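Long-range contacts in uncharacterized protein YhfS (Escherichia coli, PDB 4J8L), which is of unknown function but carries covalently bound pyridoxal 5'-phosphate and may have cysteine synthase activity: residues D61-Q66 / G182-A187; A65-L70 / D211-I216; G90-V95 / Q134-L139; Q141-Q146 / N172-K177; G186-T191 / V207-V212. All coordinates share one frame; numbering follows the deposited sequence.

Interaction 1 (D61-Q66 / G182-A187); sequences DAFHAQ and GCECGA
H64 and E184 both turn CG beside the backbone N and anti to the carbonyl carbon (chi1 -54° and -58°); beyond CG the extended chain of E184 carries the carboxylate to H64. There H64 ND1 gives its hydrogen to E184 OE2 at 2.8 Å. The carboxylate oxygen lies in the plane of the imidazole, but it is met on its anti side and 20° out of the carboxylate plane. The other oxygen, OE1, accepts from the backbone N of I181. A histidine suits the place because it brings a ring N-H over a short span, and a glutamate is long enough to reach it. On the way E184 CG passes 3.1 Å from F63 O, while OE2 also comes to the edge of the F63 ring, 3.9 Å from CD1. An alanine in place of E184 would probably leave H64 ND1 without its acceptor, the imidazole freer to turn, and F63 O without the CG beside it. C183 SG rests 3.5 Å from F63 O, with F63 CB at 4.0 Å and A65 CB at 4.3 Å. A water gives one hydrogen to H64 O and one to C183 O, joining two carbonyls that cannot bond each other. H64 has positive phi, being the C-prime residue of a Schellman motif in which A65 N returns to A60 O. The contact thus lies where helix 50-62 ends, against the loop between strands 167-170 and 189-193; V207 of strand 203-208 touches F63, A65 and C183 alike, and A62 packs on L21 of helix 11-28.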
# COMPACT_ATOMS: atom_id res chain seq x y z
N ASP A 61 -7.83 -7.89 15.03
CA ASP A 61 -7.00 -8.11 16.19
C ASP A 61 -5.53 -7.79 15.88
O ASP A 61 -4.87 -7.08 16.63
CB ASP A 61 -7.16 -9.56 16.66
CG ASP A 61 -6.43 -9.84 17.95
OD1 ASP A 61 -6.00 -11.00 18.14
OD2 ASP A 61 -6.28 -8.91 18.77
N ALA A 62 -5.03 -8.29 14.75
CA ALA A 62 -3.62 -8.13 14.38
C ALA A 62 -3.25 -6.67 14.14
O ALA A 62 -2.13 -6.26 14.41
CB ALA A 62 -3.31 -8.97 13.15
N PHE A 63 -4.21 -5.89 13.64
CA PHE A 63 -3.97 -4.47 13.40
C PHE A 63 -4.59 -3.55 14.45
O PHE A 63 -4.85 -2.38 14.18
CB PHE A 63 -4.39 -4.08 11.97
CG PHE A 63 -3.56 -4.75 10.90
CD1 PHE A 63 -2.24 -4.38 10.70
CD2 PHE A 63 -4.11 -5.72 10.07
CE1 PHE A 63 -1.47 -4.98 9.72
CE2 PHE A 63 -3.35 -6.32 9.08
CZ PHE A 63 -2.03 -5.95 8.91
N HIS A 64 -4.83 -4.10 15.64
CA HIS A 64 -5.21 -3.32 16.81
C HIS A 64 -6.44 -2.47 16.56
O HIS A 64 -6.51 -1.30 16.94
CB HIS A 64 -4.02 -2.48 17.29
CG HIS A 64 -2.79 -3.30 17.52
ND1 HIS A 64 -1.79 -3.43 16.58
CD2 HIS A 64 -2.41 -4.06 18.58
CE1 HIS A 64 -0.85 -4.22 17.05
NE2 HIS A 64 -1.20 -4.61 18.27
N ALA A 65 -7.43 -3.08 15.91
CA ALA A 65 -8.65 -2.41 15.53
C ALA A 65 -9.86 -3.15 16.10
O ALA A 65 -9.75 -4.30 16.51
CB ALA A 65 -8.75 -2.31 14.01
N GLN A 66 -11.00 -2.47 16.11
CA GLN A 66 -12.22 -3.07 16.62
C GLN A 66 -12.77 -4.13 15.68
O GLN A 66 -13.33 -5.14 16.13
CB GLN A 66 -13.26 -1.98 16.82
CG GLN A 66 -12.91 -1.04 17.95
CD GLN A 66 -13.96 0.02 18.18
OE1 GLN A 66 -14.76 0.31 17.30
NE2 GLN A 66 -13.97 0.59 19.38
N GLY A 182 -2.53 3.04 9.35
CA GLY A 182 -3.40 4.13 9.78
C GLY A 182 -4.25 3.83 11.01
O GLY A 182 -4.26 4.61 11.96
N CYS A 183 -4.96 2.70 11.00
CA CYS A 183 -5.84 2.37 12.12
C CYS A 183 -5.08 2.09 13.42
O CYS A 183 -5.68 2.00 14.49
CB CYS A 183 -6.76 1.19 11.79
SG CYS A 183 -5.91 -0.37 11.49
N GLU A 184 -3.76 1.94 13.32
CA GLU A 184 -2.94 1.69 14.50
C GLU A 184 -2.35 2.98 15.05
O GLU A 184 -1.73 2.98 16.12
CB GLU A 184 -1.81 0.71 14.18
CG GLU A 184 -2.29 -0.63 13.67
CD GLU A 184 -1.15 -1.58 13.34
OE1 GLU A 184 -0.35 -1.27 12.43
OE2 GLU A 184 -1.06 -2.64 14.00
N CYS A 185 -2.52 4.08 14.33
CA CYS A 185 -1.98 5.35 14.80
C CYS A 185 -2.92 6.54 14.61
O CYS A 185 -2.48 7.68 14.41
CB CYS A 185 -0.60 5.62 14.18
SG CYS A 185 -0.55 5.79 12.37
N GLY A 186 -4.22 6.29 14.70
CA GLY A 186 -5.18 7.38 14.77
C GLY A 186 -6.33 7.42 13.78
O GLY A 186 -7.30 8.14 14.00
N ALA A 187 -6.23 6.65 12.70
CA ALA A 187 -7.28 6.66 11.68
C ALA A 187 -8.52 5.89 12.14
O ALA A 187 -8.43 4.92 12.91
CB ALA A 187 -6.76 6.07 10.36
O HOH W 1 -7.96 0.99 15.87

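Interaction 2 (A65-L70 / D211-I216); sequences AQAAAL and DVINRI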
# COMPACT_ATOMS: atom_id res chain seq x y z
N ALA A 65 -7.43 -3.08 15.91
CA ALA A 65 -8.65 -2.41 15.53
C ALA A 65 -9.86 -3.15 16.10
O ALA A 65 -9.75 -4.30 16.51
CB ALA A 65 -8.75 -2.31 14.01
N GLN A 66 -11.00 -2.47 16.11
CA GLN A 66 -12.22 -3.07 16.62
C GLN A 66 -12.77 -4.13 15.68
O GLN A 66 -13.33 -5.14 16.13
CB GLN A 66 -13.26 -1.98 16.82
CG GLN A 66 -12.91 -1.04 17.95
CD GLN A 66 -13.96 0.02 18.18
OE1 GLN A 66 -14.76 0.31 17.30
NE2 GLN A 66 -13.97 0.59 19.38
N ALA A 67 -12.62 -3.90 14.38
CA ALA A 67 -13.30 -4.73 13.39
C ALA A 67 -12.62 -4.66 12.02
O ALA A 67 -11.76 -3.81 11.78
CB ALA A 67 -14.75 -4.30 13.26
N ALA A 68 -13.00 -5.57 11.14
CA ALA A 68 -12.51 -5.54 9.76
C ALA A 68 -13.52 -6.15 8.80
O ALA A 68 -14.37 -6.95 9.19
CB ALA A 68 -11.17 -6.27 9.65
N ALA A 69 -13.43 -5.75 7.53
CA ALA A 69 -14.25 -6.36 6.49
C ALA A 69 -13.40 -6.58 5.25
O ALA A 69 -12.70 -5.67 4.81
CB ALA A 69 -15.45 -5.48 6.15
N LEU A 70 -13.47 -7.77 4.68
CA LEU A 70 -12.88 -8.02 3.37
C LEU A 70 -13.93 -7.65 2.32
O LEU A 70 -15.13 -7.90 2.51
CB LEU A 70 -12.46 -9.49 3.24
CG LEU A 70 -11.33 -9.91 4.19
CD1 LEU A 70 -11.02 -11.42 4.06
CD2 LEU A 70 -10.09 -9.09 3.92
N ASP A 211 -18.20 0.94 14.16
CA ASP A 211 -19.33 1.65 13.57
C ASP A 211 -19.14 1.81 12.05
O ASP A 211 -20.08 1.64 11.28
CB ASP A 211 -19.65 2.98 14.29
CG ASP A 211 -18.50 3.98 14.28
OD1 ASP A 211 -17.38 3.66 13.83
OD2 ASP A 211 -18.72 5.11 14.76
N VAL A 212 -17.91 2.08 11.63
CA VAL A 212 -17.64 2.17 10.19
C VAL A 212 -17.74 0.81 9.49
O VAL A 212 -18.40 0.69 8.46
CB VAL A 212 -16.25 2.77 9.92
CG1 VAL A 212 -16.00 2.84 8.41
CG2 VAL A 212 -16.13 4.13 10.56
N ILE A 213 -17.08 -0.20 10.05
CA ILE A 213 -17.11 -1.54 9.46
C ILE A 213 -18.53 -2.08 9.38
O ILE A 213 -18.90 -2.70 8.38
CB ILE A 213 -16.22 -2.51 10.27
CG1 ILE A 213 -14.77 -2.02 10.27
CG2 ILE A 213 -16.30 -3.94 9.69
CD1 ILE A 213 -14.18 -1.82 8.88
N ASN A 214 -19.33 -1.84 10.42
CA ASN A 214 -20.72 -2.29 10.41
C ASN A 214 -21.52 -1.63 9.29
O ASN A 214 -22.35 -2.27 8.65
CB ASN A 214 -21.41 -2.03 11.76
CG ASN A 214 -20.94 -2.98 12.84
OD1 ASN A 214 -20.43 -4.07 12.57
ND2 ASN A 214 -21.12 -2.57 14.10
N ARG A 215 -21.24 -0.35 9.02
CA ARG A 215 -21.92 0.33 7.93
C ARG A 215 -21.53 -0.28 6.59
O ARG A 215 -22.35 -0.38 5.68
CB ARG A 215 -21.65 1.84 7.94
CG ARG A 215 -22.36 2.57 9.08
CD ARG A 215 -22.49 4.07 8.82
NE ARG A 215 -21.21 4.76 8.87
CZ ARG A 215 -20.66 5.22 10.00
NH1 ARG A 215 -21.28 5.04 11.15
NH2 ARG A 215 -19.49 5.84 9.96
N ILE A 216 -20.28 -0.69 6.48
CA ILE A 216 -19.82 -1.34 5.26
C ILE A 216 -20.50 -2.70 5.10
O ILE A 216 -21.06 -3.00 4.05
CB ILE A 216 -18.29 -1.51 5.27
CG1 ILE A 216 -17.61 -0.14 5.19
CG2 ILE A 216 -17.85 -2.42 4.12
CD1 ILE A 216 -16.10 -0.21 5.26
O HOH W 2 -16.90 2.06 16.69
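Strand 67-72, the outermost on its side of the large mixed sheet within this chain, is covered by helix 210-219 through the methyls of A67 and A69 and the side chain of I213. The axes of 67-70 and 211-216 come within 7.7 Å and run in similar directions, 28° apart, a close approach that small alanine side chains permit. I213 has CG1 beside the backbone N (chi1 -60°), which puts CG2 anti to that N, and its two branches reach along the strand. CG1 lies 3.8 Å from A67 CB, whereas CG2 sits 3.6 Å from A68 O and 4.0 Å from A69 CB. One turn further along the helix, I216 adds a lighter touch, its CG2 being 4.4 Å from the same A69 CB. A branched side chain suits this place because it spreads across three consecutive strand residues. A classic beta bulge marks the start of the strand: Q66 and A67 both face G208 of strand 203-208. From the bulge the Q66 side chain reaches the beginning of the helix, where OE1 accepts a hydrogen from the backbone N of A210. The same OE1 accepts from a water 2.8 Å away, and this water in turn takes the hydrogen of D211 N at 3.1 Å. A68 turns its methyl away from the helix and onto L59 of helix 50-62, while I213 and I216 also press on V206 of the neighbouring strand.

Interaction 3 (G90-V95 / Q134-L139); sequences GQRLLV and QPDAAL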
# COMPACT_ATOMS: atom_id res chain seq x y z
N GLY A 90 -21.76 14.44 -2.29
CA GLY A 90 -21.87 15.89 -2.28
C GLY A 90 -21.26 16.52 -1.05
O GLY A 90 -21.27 17.74 -0.90
N GLN A 91 -20.72 15.70 -0.15
CA GLN A 91 -20.09 16.23 1.05
C GLN A 91 -18.63 16.59 0.81
O GLN A 91 -18.12 16.44 -0.30
CB GLN A 91 -20.25 15.27 2.23
CG GLN A 91 -21.66 15.27 2.78
CD GLN A 91 -21.75 14.63 4.15
OE1 GLN A 91 -21.18 13.56 4.38
NE2 GLN A 91 -22.47 15.28 5.05
N ARG A 92 -17.96 17.08 1.84
CA ARG A 92 -16.64 17.68 1.68
C ARG A 92 -15.53 16.80 2.23
O ARG A 92 -15.54 16.44 3.41
CB ARG A 92 -16.61 19.07 2.32
CG ARG A 92 -17.67 20.00 1.76
CD ARG A 92 -18.11 21.06 2.77
NE ARG A 92 -17.05 22.03 3.06
CZ ARG A 92 -16.68 23.00 2.23
NH1 ARG A 92 -17.27 23.12 1.05
NH2 ARG A 92 -15.71 23.84 2.58
N LEU A 93 -14.59 16.45 1.36
CA LEU A 93 -13.48 15.57 1.73
C LEU A 93 -12.17 16.33 1.71
O LEU A 93 -11.82 16.97 0.72
CB LEU A 93 -13.41 14.38 0.76
CG LEU A 93 -12.22 13.44 0.97
CD1 LEU A 93 -12.41 12.61 2.26
CD2 LEU A 93 -12.01 12.53 -0.24
N LEU A 94 -11.44 16.27 2.82
CA LEU A 94 -10.12 16.89 2.88
C LEU A 94 -9.05 15.95 2.30
O LEU A 94 -8.98 14.77 2.66
CB LEU A 94 -9.77 17.26 4.31
CG LEU A 94 -8.41 17.94 4.50
CD1 LEU A 94 -8.52 19.43 4.20
CD2 LEU A 94 -7.86 17.72 5.89
N VAL A 95 -8.23 16.48 1.40
CA VAL A 95 -7.10 15.75 0.86
C VAL A 95 -5.83 16.60 0.86
O VAL A 95 -5.88 17.83 0.95
CB VAL A 95 -7.36 15.24 -0.59
CG1 VAL A 95 -8.50 14.24 -0.62
CG2 VAL A 95 -7.64 16.40 -1.52
N GLN A 134 -14.21 23.09 7.62
CA GLN A 134 -15.04 22.04 8.22
C GLN A 134 -15.31 20.83 7.32
O GLN A 134 -16.46 20.54 7.00
CB GLN A 134 -16.38 22.63 8.69
CG GLN A 134 -16.24 23.67 9.79
CD GLN A 134 -15.83 23.06 11.11
OE1 GLN A 134 -16.56 22.28 11.70
NE2 GLN A 134 -14.64 23.42 11.58
N PRO A 135 -14.25 20.10 6.93
CA PRO A 135 -14.50 18.95 6.07
C PRO A 135 -15.30 17.88 6.81
O PRO A 135 -15.22 17.80 8.03
CB PRO A 135 -13.09 18.44 5.75
CG PRO A 135 -12.26 18.91 6.90
CD PRO A 135 -12.83 20.22 7.31
N ASP A 136 -16.09 17.10 6.08
CA ASP A 136 -16.87 16.03 6.69
C ASP A 136 -16.04 14.78 6.97
O ASP A 136 -16.37 13.99 7.87
CB ASP A 136 -18.08 15.70 5.82
CG ASP A 136 -19.02 16.87 5.66
OD1 ASP A 136 -19.70 17.23 6.66
OD2 ASP A 136 -19.08 17.45 4.55
N ALA A 137 -14.97 14.60 6.21
CA ALA A 137 -14.03 13.52 6.43
C ALA A 137 -12.69 13.87 5.78
O ALA A 137 -12.60 14.87 5.04
CB ALA A 137 -14.57 12.20 5.87
N ALA A 138 -11.67 13.07 6.05
CA ALA A 138 -10.36 13.26 5.45
C ALA A 138 -9.80 11.94 4.93
O ALA A 138 -10.04 10.89 5.52
CB ALA A 138 -9.39 13.87 6.46
N LEU A 139 -9.07 12.01 3.83
CA LEU A 139 -8.35 10.85 3.32
C LEU A 139 -6.86 11.16 3.40
O LEU A 139 -6.41 12.22 2.97
CB LEU A 139 -8.76 10.54 1.88
CG LEU A 139 -8.08 9.32 1.24
CD1 LEU A 139 -9.06 8.50 0.41
CD2 LEU A 139 -6.90 9.75 0.37
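Q91 and D136 lay their flat ends one over the other: amide and carboxylate planes are 9° apart and stacked, with Q91 CD 3.8 Å from D136 CG, although the two side chains cross at about a right angle. The amide is steadied from outside, its OE1 accepting from K88 N. D136 OD2 uses its anti lone pair for the backbone N of R92, 3.0 Å away and nearly straight at 165°. An aspartate suits this place, being short enough to bring OD2 to the R92 N-H of the adjacent strand. D136 N then repays R92 O at 2.8 Å. The guanidinium of R92 stands at 90° to the carboxylate and gives its NH2 hydrogen to Q133 O. Beyond, strands 92-96 and 137-141 pair in parallel, with L94 N bonded to A137 O and L94 O to L139 N. The beta-alpha-beta crossover from strand 114-118 through helix 123-133 to strand 137-141 passes over strand 92-96, and L94 touches V129 and V130 of that helix. L94 CB meets P135 CB at 3.8 Å and A138 CB at 4.0 Å. On the other face L93 CD1 reaches A137 CB at 4.2 Å, and L83 of helix 74-86 touches L93.

Interaction 4 (Q141-Q146 / N172-K177); sequences QHTRQQ and NYAVMK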
# COMPACT_ATOMS: atom_id res chain seq x y z
N GLN A 141 -3.07 9.54 2.44
CA GLN A 141 -2.29 8.46 1.82
C GLN A 141 -1.06 8.18 2.66
O GLN A 141 -0.35 9.09 3.07
CB GLN A 141 -1.91 8.79 0.37
CG GLN A 141 -1.21 7.63 -0.33
CD GLN A 141 -1.08 7.82 -1.82
OE1 GLN A 141 -1.93 8.44 -2.46
NE2 GLN A 141 -0.01 7.28 -2.39
N HIS A 142 -0.80 6.90 2.91
CA HIS A 142 0.35 6.49 3.71
C HIS A 142 1.66 6.63 2.92
O HIS A 142 2.60 7.30 3.37
CB HIS A 142 0.14 5.05 4.21
CG HIS A 142 1.03 4.68 5.36
ND1 HIS A 142 0.67 3.75 6.31
CD2 HIS A 142 2.27 5.12 5.71
CE1 HIS A 142 1.64 3.63 7.20
NE2 HIS A 142 2.62 4.45 6.86
N THR A 143 1.73 6.01 1.74
CA THR A 143 2.91 6.16 0.91
C THR A 143 3.02 7.58 0.37
O THR A 143 2.05 8.34 0.38
CB THR A 143 2.92 5.18 -0.28
OG1 THR A 143 1.71 5.32 -1.03
CG2 THR A 143 3.07 3.75 0.23
N ARG A 144 4.20 7.92 -0.12
CA ARG A 144 4.48 9.26 -0.62
C ARG A 144 3.92 9.53 -2.02
O ARG A 144 4.16 8.77 -2.96
CB ARG A 144 5.99 9.51 -0.63
CG ARG A 144 6.68 9.31 0.72
CD ARG A 144 6.02 10.16 1.80
NE ARG A 144 6.80 10.17 3.04
CZ ARG A 144 6.37 10.68 4.20
NH1 ARG A 144 5.15 11.20 4.28
NH2 ARG A 144 7.15 10.66 5.26
N GLN A 145 3.20 10.64 -2.16
CA GLN A 145 2.59 11.01 -3.43
C GLN A 145 3.52 11.86 -4.29
O GLN A 145 3.32 11.98 -5.50
CB GLN A 145 1.30 11.79 -3.17
CG GLN A 145 0.23 10.96 -2.48
CD GLN A 145 -0.79 11.83 -1.79
OE1 GLN A 145 -0.68 12.11 -0.60
NE2 GLN A 145 -1.80 12.28 -2.54
N GLN A 146 4.52 12.45 -3.66
CA GLN A 146 5.49 13.27 -4.36
C GLN A 146 6.75 13.30 -3.50
O GLN A 146 6.66 13.11 -2.28
CB GLN A 146 4.93 14.68 -4.58
CG GLN A 146 4.55 15.39 -3.32
CD GLN A 146 3.73 16.63 -3.58
OE1 GLN A 146 3.47 16.99 -4.73
NE2 GLN A 146 3.30 17.30 -2.52
N ASN A 172 -1.94 1.22 1.11
CA ASN A 172 -1.33 0.36 0.10
C ASN A 172 0.17 0.53 -0.01
O ASN A 172 0.67 1.66 -0.03
CB ASN A 172 -1.98 0.57 -1.27
CG ASN A 172 -3.38 0.03 -1.31
OD1 ASN A 172 -3.57 -1.18 -1.35
ND2 ASN A 172 -4.37 0.92 -1.26
N TYR A 173 0.86 -0.61 -0.05
CA TYR A 173 2.32 -0.69 -0.17
C TYR A 173 3.04 -0.33 1.14
O TYR A 173 4.27 -0.30 1.20
CB TYR A 173 2.86 0.19 -1.30
CG TYR A 173 2.56 -0.25 -2.71
CD1 TYR A 173 2.65 -1.58 -3.10
CD2 TYR A 173 2.23 0.69 -3.68
CE1 TYR A 173 2.40 -1.96 -4.41
CE2 TYR A 173 1.98 0.32 -4.98
CZ TYR A 173 2.07 -1.01 -5.35
OH TYR A 173 1.83 -1.35 -6.67
N ALA A 174 2.28 -0.05 2.19
CA ALA A 174 2.87 0.18 3.50
C ALA A 174 2.59 -0.95 4.49
O ALA A 174 3.32 -1.12 5.47
CB ALA A 174 2.39 1.52 4.08
N VAL A 175 1.51 -1.70 4.26
CA VAL A 175 1.07 -2.70 5.23
C VAL A 175 2.12 -3.79 5.40
O VAL A 175 2.66 -4.29 4.40
CB VAL A 175 -0.27 -3.32 4.82
CG1 VAL A 175 -0.71 -4.39 5.83
CG2 VAL A 175 -1.34 -2.24 4.72
N MSE A 176 2.41 -4.13 6.65
CA MSE A 176 3.44 -5.12 6.99
C MSE A 176 4.87 -4.70 6.64
O MSE A 176 5.80 -5.51 6.74
CB MSE A 176 3.15 -6.50 6.36
CG MSE A 176 1.96 -7.21 6.94
SE MSE A 176 2.09 -7.33 8.91
CE MSE A 176 1.07 -8.98 9.18
N LYS A 177 5.04 -3.44 6.26
CA LYS A 177 6.36 -2.93 5.90
C LYS A 177 6.81 -1.81 6.85
O LYS A 177 7.99 -1.44 6.85
CB LYS A 177 6.35 -2.42 4.47
CG LYS A 177 6.15 -3.51 3.43
CD LYS A 177 6.78 -3.05 2.12
CE LYS A 177 5.78 -3.00 1.01
NZ LYS A 177 6.31 -2.20 -0.12
O HOH W 3 -0.25 4.17 0.71
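A174 sets its methyl squarely over one face of the H142 imidazole, CB standing 3.6 Å from the ring centroid and 13° off the ring normal, a CH-pi contact. The methyl is thus almost equally near all five ring atoms, and a side chain no larger than alanine suits so close an approach. The ring itself is held by its own bond outside the pair, from ND1 to D171 OD1. Beside it, T143 has chi1 55°, with OG1 between the backbone N and the carbonyl carbon and CG2 anti to that carbon; the methyl therefore faces the other loop. T143 CG2 lies 3.2 Å from N172 O and 3.9 Å from Y173 CB. T143 OG1 accepts from Q141 NE2 at 2.9 Å, so the beta-branched threonine gives one arm to packing and one to a polar bond. No direct hydrogen bond spans the two loops. A water does so, taking the hydrogen of T143 N at 2.9 Å and giving one of its own to N172 O at 2.8 Å. Around these loops, N172 bonds S193 N and D170 OD1, while T143 rests on N275 of strand 268-275 and M176, a selenomethionine, packs on helix 229-261. The loops leave the C-terminal ends of the adjacent parallel strands 137-141 and 167-170, the same end at which strand 189-193 leads on to K196 with its covalent pyridoxal phosphate.

Interaction 5 (G186-T191 / V207-V212); sequences GANVST and VGDADV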
# COMPACT_ATOMS: atom_id res chain seq x y z
N GLY A 186 -4.22 6.29 14.70
CA GLY A 186 -5.18 7.38 14.77
C GLY A 186 -6.33 7.42 13.78
O GLY A 186 -7.30 8.14 14.00
N ALA A 187 -6.23 6.65 12.70
CA ALA A 187 -7.28 6.66 11.68
C ALA A 187 -8.52 5.89 12.14
O ALA A 187 -8.43 4.92 12.91
CB ALA A 187 -6.76 6.07 10.36
N ASN A 188 -9.68 6.30 11.64
CA ASN A 188 -10.90 5.56 11.92
C ASN A 188 -10.95 4.25 11.15
O ASN A 188 -11.44 3.27 11.67
CB ASN A 188 -12.13 6.42 11.65
CG ASN A 188 -12.15 7.64 12.52
OD1 ASN A 188 -11.68 8.70 12.13
ND2 ASN A 188 -12.64 7.47 13.75
N VAL A 189 -10.44 4.25 9.92
CA VAL A 189 -10.24 2.99 9.19
C VAL A 189 -9.00 3.06 8.31
O VAL A 189 -8.69 4.12 7.74
CB VAL A 189 -11.44 2.60 8.28
CG1 VAL A 189 -12.61 2.04 9.10
CG2 VAL A 189 -11.88 3.77 7.41
N SER A 190 -8.31 1.93 8.24
CA SER A 190 -7.26 1.68 7.25
C SER A 190 -7.86 0.95 6.06
O SER A 190 -8.85 0.24 6.19
CB SER A 190 -6.17 0.78 7.84
OG SER A 190 -5.18 1.53 8.52
N THR A 191 -7.24 1.10 4.89
CA THR A 191 -7.67 0.33 3.73
C THR A 191 -6.44 -0.19 2.99
O THR A 191 -5.41 0.48 2.93
CB THR A 191 -8.50 1.17 2.73
OG1 THR A 191 -7.69 2.23 2.21
CG2 THR A 191 -9.74 1.74 3.37
N VAL A 207 -10.08 -1.95 7.73
CA VAL A 207 -9.80 -2.36 9.10
C VAL A 207 -9.91 -1.13 10.00
O VAL A 207 -9.27 -0.12 9.75
CB VAL A 207 -8.37 -2.95 9.22
CG1 VAL A 207 -8.13 -3.46 10.65
CG2 VAL A 207 -8.14 -4.09 8.20
N GLY A 208 -10.72 -1.21 11.05
CA GLY A 208 -10.82 -0.09 11.96
C GLY A 208 -12.03 -0.12 12.88
O GLY A 208 -12.40 -1.17 13.38
N ASP A 209 -12.63 1.04 13.08
CA ASP A 209 -13.73 1.19 14.04
C ASP A 209 -14.98 0.41 13.64
O ASP A 209 -15.37 0.40 12.47
CB ASP A 209 -14.07 2.68 14.21
CG ASP A 209 -12.95 3.47 14.85
OD1 ASP A 209 -11.96 2.88 15.34
OD2 ASP A 209 -13.06 4.72 14.88
N ALA A 210 -15.60 -0.22 14.63
CA ALA A 210 -16.78 -1.05 14.41
C ALA A 210 -17.96 -0.31 13.76
O ALA A 210 -18.65 -0.87 12.92
CB ALA A 210 -17.23 -1.70 15.73
N ASP A 211 -18.20 0.94 14.16
CA ASP A 211 -19.33 1.65 13.57
C ASP A 211 -19.14 1.81 12.05
O ASP A 211 -20.08 1.64 11.28
CB ASP A 211 -19.65 2.98 14.29
CG ASP A 211 -18.50 3.98 14.28
OD1 ASP A 211 -17.38 3.66 13.83
OD2 ASP A 211 -18.72 5.11 14.76
N VAL A 212 -17.91 2.08 11.63
CA VAL A 212 -17.64 2.17 10.19
C VAL A 212 -17.74 0.81 9.49
O VAL A 212 -18.40 0.69 8.46
CB VAL A 212 -16.25 2.77 9.92
CG1 VAL A 212 -16.00 2.84 8.41
CG2 VAL A 212 -16.13 4.13 10.56
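V207, the first residue of its segment, forms a hydrogen-bonded antiparallel pair with S190: V207 N gives to S190 O at 2.9 Å and V207 O receives S190 N at 2.7 Å. Their side chains share a face of the sheet, where S190 OG turns to D171 OD2 beyond the pair. G208 comes next, opposite V189 in a non-hydrogen-bonded pair with CA atoms only 4.2 Å apart. A side chain on G208 would run into N188 O and V189 CA, and the phi and psi of G208 would also press a CB into the carbonyl oxygen before it, which is why glycine fits. At D209 the strand gives way to helix 210-219. D209 N meets N188 O nearly along the C=O axis (C=O...N 176°). A chi1 of -66° sets D209 CG beside the backbone N and 3.5 Å from N188 O; OD2 then accepts from N188 ND2 at 3.0 Å. Amide and carboxylate planes stand 84° apart, the donor lying nearly along the C-O axis of OD2. Replacing D209 by an alanine would probably leave N188 ND2 without this acceptor and the amide held mainly through its OD1, which accepts from A167 N. V212 then points back at V189, their CG1 atoms meeting tip to tip at 3.6 Å, beside A85 and L86 of helix 74-86. N188 and D209 are thus joined twice, by backbone and by side chain, and the negative carboxylate would be expected to strengthen its bond to the amide hydrogen just where hairpin turns into helix.

How the interactions relate
Following the chain from the N terminus, interactions 1 and 2 open on the same stretch, which leaves helix 50-62 and enters strand 67-72. Interaction 3 closes within them, pairing strands 92-96 and 137-141, and interaction 4 follows in series, bringing together the loops after strands 137-141 and 167-170. Both are nested inside the wide loops of interactions 1 and 2. Interaction 1 closes at 182-187, where interaction 5 begins; interaction 2 closes later in the chain, ending together with interaction 5 on helix 210-219. Between interactions 1 and 4, F63 packs on V175, and S190 OG accepts from C183 N between 1 and 5. Interactions 2, 3 and 5 all reach the one mixed sheet.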